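Local atomic coordinates of alpha-rhamnosidase (Dictyoglomus thermophilum, PDB entry 6I60), a protein that probably hydrolyses terminal non-reducing alpha-L-rhamnose residues in alpha-L-rhamnosides. Residues Leu726-Asn731 / Phe768-Ser773. Sequence-based numbering, arbitrary orientation.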
ATOM      1  N   LEU A 726      22.831 -10.074  -8.632  1.00 47.93           N
ATOM      2  CA  LEU A 726      22.920  -8.820  -7.884  1.00 58.94           C
ATOM      3  C   LEU A 726      23.998  -7.893  -8.436  1.00 53.31           C
ATOM      4  O   LEU A 726      23.683  -6.728  -8.735  1.00 44.16           O
ATOM      5  CB  LEU A 726      23.110  -9.117  -6.391  1.00 51.80           C
ATOM      6  CG  LEU A 726      21.825  -9.183  -5.562  1.00 47.53           C
ATOM      7  CD1 LEU A 726      21.015 -10.416  -5.923  1.00 54.08           C
ATOM      8  CD2 LEU A 726      22.140  -9.169  -4.075  1.00 47.00           C
ATOM      9  N   PRO A 727      25.259  -8.315  -8.607  1.00 50.30           N
ATOM     10  CA  PRO A 727      26.237  -7.406  -9.227  1.00 56.38           C
ATOM     11  C   PRO A 727      25.937  -7.107 -10.686  1.00 58.86           C
ATOM     12  O   PRO A 727      26.374  -6.063 -11.188  1.00 54.89           O
ATOM     13  CB  PRO A 727      27.569  -8.152  -9.069  1.00 52.74           C
ATOM     14  CG  PRO A 727      27.187  -9.578  -8.981  1.00 53.02           C
ATOM     15  CD  PRO A 727      25.880  -9.605  -8.245  1.00 49.54           C
ATOM     16  N   LEU A 728      25.205  -7.982 -11.381  1.00 56.32           N
ATOM     17  CA  LEU A 728      24.809  -7.714 -12.758  1.00 58.90           C
ATOM     18  C   LEU A 728      23.644  -6.737 -12.854  1.00 55.20           C
ATOM     19  O   LEU A 728      23.465  -6.109 -13.903  1.00 55.16           O
ATOM     20  CB  LEU A 728      24.440  -9.020 -13.465  1.00 51.12           C
ATOM     21  CG  LEU A 728      25.588  -9.797 -14.111  1.00 47.32           C
ATOM     22  CD1 LEU A 728      25.146 -11.212 -14.451  1.00 53.00           C
ATOM     23  CD2 LEU A 728      26.097  -9.075 -15.349  1.00 46.21           C
ATOM     24  N   TYR A 729      22.851  -6.598 -11.790  1.00 50.21           N
ATOM     25  CA  TYR A 729      21.747  -5.644 -11.803  1.00 48.73           C
ATOM     26  C   TYR A 729      22.266  -4.213 -11.719  1.00 54.12           C
ATOM     27  O   TYR A 729      22.004  -3.388 -12.602  1.00 50.87           O
ATOM     28  CB  TYR A 729      20.782  -5.941 -10.653  1.00 49.18           C
ATOM     29  CG  TYR A 729      19.553  -5.059 -10.650  1.00 50.30           C
ATOM     30  CD1 TYR A 729      18.470  -5.341 -11.473  1.00 49.55           C
ATOM     31  CD2 TYR A 729      19.479  -3.941  -9.828  1.00 48.56           C
ATOM     32  CE1 TYR A 729      17.348  -4.536 -11.478  1.00 50.72           C
ATOM     33  CE2 TYR A 729      18.359  -3.128  -9.825  1.00 48.54           C
ATOM     34  CZ  TYR A 729      17.295  -3.431 -10.652  1.00 48.66           C
ATOM     35  OH  TYR A 729      16.177  -2.629 -10.657  1.00 41.58           O
ATOM     36  N   LEU A 730      23.006  -3.902 -10.655  1.00 61.43           N
ATOM     37  CA  LEU A 730      23.613  -2.588 -10.488  1.00 56.62           C
ATOM     38  C   LEU A 730      24.864  -2.403 -11.338  1.00 54.61           C
ATOM     39  O   LEU A 730      25.496  -1.344 -11.256  1.00 57.96           O
ATOM     40  CB  LEU A 730      23.943  -2.349  -9.012  1.00 57.07           C
ATOM     41  CG  LEU A 730      22.740  -2.323  -8.063  1.00 56.41           C
ATOM     42  CD1 LEU A 730      23.175  -2.034  -6.634  1.00 50.21           C
ATOM     43  CD2 LEU A 730      21.698  -1.310  -8.523  1.00 52.68           C
ATOM     44  N   ASN A 731      25.230  -3.404 -12.139  1.00 58.15           N
ATOM     45  CA  ASN A 731      26.356  -3.327 -13.072  1.00 63.54           C
ATOM     46  C   ASN A 731      27.666  -3.032 -12.337  1.00 58.08           C
ATOM     47  O   ASN A 731      28.384  -2.075 -12.635  1.00 58.97           O
ATOM     48  CB  ASN A 731      26.083  -2.296 -14.172  1.00 60.99           C
ATOM     49  CG  ASN A 731      25.113  -2.812 -15.220  1.00 77.28           C
ATOM     50  OD1 ASN A 731      24.737  -2.090 -16.144  1.00 77.13           O
ATOM     51  ND2 ASN A 731      24.702  -4.070 -15.080  1.00 73.96           N
ATOM     52  N   PHE A 768      14.714 -11.388 -13.074  1.00 45.58           N
ATOM     53  CA  PHE A 768      13.988 -11.286 -14.336  1.00 45.76           C
ATOM     54  C   PHE A 768      14.442 -10.075 -15.139  1.00 51.90           C
ATOM     55  O   PHE A 768      14.547 -10.144 -16.370  1.00 48.80           O
ATOM     56  CB  PHE A 768      12.484 -11.226 -14.075  1.00 50.29           C
ATOM     57  CG  PHE A 768      11.925 -12.482 -13.482  1.00 43.47           C
ATOM     58  CD1 PHE A 768      11.648 -13.575 -14.282  1.00 47.39           C
ATOM     59  CD2 PHE A 768      11.687 -12.573 -12.123  1.00 48.61           C
ATOM     60  CE1 PHE A 768      11.138 -14.737 -13.738  1.00 51.94           C
ATOM     61  CE2 PHE A 768      11.177 -13.731 -11.572  1.00 49.31           C
ATOM     62  CZ  PHE A 768      10.901 -14.815 -12.381  1.00 50.05           C
ATOM     63  N   ASP A 769      14.716  -8.957 -14.462  1.00 54.92           N
ATOM     64  CA  ASP A 769      15.188  -7.767 -15.159  1.00 52.89           C
ATOM     65  C   ASP A 769      16.619  -7.933 -15.660  1.00 47.95           C
ATOM     66  O   ASP A 769      16.983  -7.355 -16.689  1.00 45.39           O
ATOM     67  CB  ASP A 769      15.083  -6.547 -14.245  1.00 53.51           C
ATOM     68  CG  ASP A 769      13.647  -6.102 -14.030  1.00 62.13           C
ATOM     69  OD1 ASP A 769      12.887  -6.039 -15.020  1.00 59.76           O
ATOM     70  OD2 ASP A 769      13.280  -5.810 -12.872  1.00 66.39           O
ATOM     71  N   VAL A 770      17.440  -8.713 -14.953  1.00 46.68           N
ATOM     72  CA  VAL A 770      18.824  -8.908 -15.377  1.00 53.66           C
ATOM     73  C   VAL A 770      18.873  -9.669 -16.698  1.00 54.67           C
ATOM     74  O   VAL A 770      19.567  -9.265 -17.639  1.00 57.87           O
ATOM     75  CB  VAL A 770      19.630  -9.626 -14.279  1.00 56.31           C
ATOM     76  CG1 VAL A 770      20.859 -10.297 -14.874  1.00 52.59           C
ATOM     77  CG2 VAL A 770      20.040  -8.645 -13.189  1.00 47.27           C
ATOM     78  N   LEU A 771      18.133 -10.779 -16.791  1.00 55.14           N
ATOM     79  CA  LEU A 771      18.109 -11.538 -18.039  1.00 54.84           C
ATOM     80  C   LEU A 771      17.473 -10.741 -19.170  1.00 48.42           C
ATOM     81  O   LEU A 771      17.897 -10.862 -20.325  1.00 52.20           O
ATOM     82  CB  LEU A 771      17.364 -12.861 -17.844  1.00 51.24           C
ATOM     83  CG  LEU A 771      17.619 -13.632 -16.548  1.00 51.44           C
ATOM     84  CD1 LEU A 771      16.549 -14.694 -16.337  1.00 47.83           C
ATOM     85  CD2 LEU A 771      19.005 -14.254 -16.547  1.00 45.56           C
ATOM     86  N   THR A 772      16.467  -9.920 -18.864  1.00 49.45           N
ATOM     87  CA  THR A 772      15.826  -9.128 -19.908  1.00 50.31           C
ATOM     88  C   THR A 772      16.753  -8.033 -20.421  1.00 52.19           C
ATOM     89  O   THR A 772      16.788  -7.755 -21.626  1.00 45.31           O
ATOM     90  CB  THR A 772      14.523  -8.527 -19.382  1.00 46.32           C
ATOM     91  OG1 THR A 772      13.710  -9.565 -18.821  1.00 43.16           O
ATOM     92  CG2 THR A 772      13.761  -7.842 -20.508  1.00 46.24           C
ATOM     93  N   SER A 773      17.520  -7.407 -19.523  1.00 55.00           N
ATOM     94  CA  SER A 773      18.400  -6.318 -19.932  1.00 52.58           C
ATOM     95  C   SER A 773      19.529  -6.810 -20.828  1.00 52.77           C
ATOM     96  O   SER A 773      19.978  -6.074 -21.716  1.00 49.70           O
ATOM     97  CB  SER A 773      18.975  -5.614 -18.704  1.00 49.57           C
ATOM     98  OG  SER A 773      17.946  -5.042 -17.916  1.00 62.75           O
TER
HETATM   99  O   HOH W   1      13.656  -3.034 -12.067  1.00 49.04           O
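Val770 lays one methyl, CG2, over the backbone and the root of the side chain of Tyr729, 3.7 Å from Tyr729 CA and 3.8 Å from Tyr729 CB. The same methyl also meets the ring at its CD1 edge, near the ring plane. The other branch of the valine, CG1, stands anti to the backbone N (chi1 158°) and reaches the preceding residue, Leu728, with 4.1 Å between Val770 CG1 and Leu728 CB. Further along the ring, Tyr729 CE1 sits 4.1 Å from Asp769 CB; the two side chains run side by side in the same direction, their ring and carboxylate planes 41° apart. At their ends a water joins them, 2.9 Å from Tyr729 OH, where it lies in the plane of the ring, and donating to Asp769 OD2, also at 2.9 Å.

This is helix-to-helix packing in the helical six-hairpin glycosidase domain: the last turn of helix 722-729 rests on the C-terminal part of helix 761-773, and no direct hydrogen bond crosses between the two segments. Leu728 also packs on Val738 and Val741 of helix 738-750, while the ring of Tyr729 meets that of Tyr766. The carboxylate of Asp769 has a stronger partner in Arg832, which forms a salt bridge with OD1; OD2, besides accepting from the water, has a long, weak ion pair with Arg765. Within helix 761-773, Ser773 OG turns back to Asp769 O at 2.8 Å, on the opposite face of that carbonyl from Ser773 N.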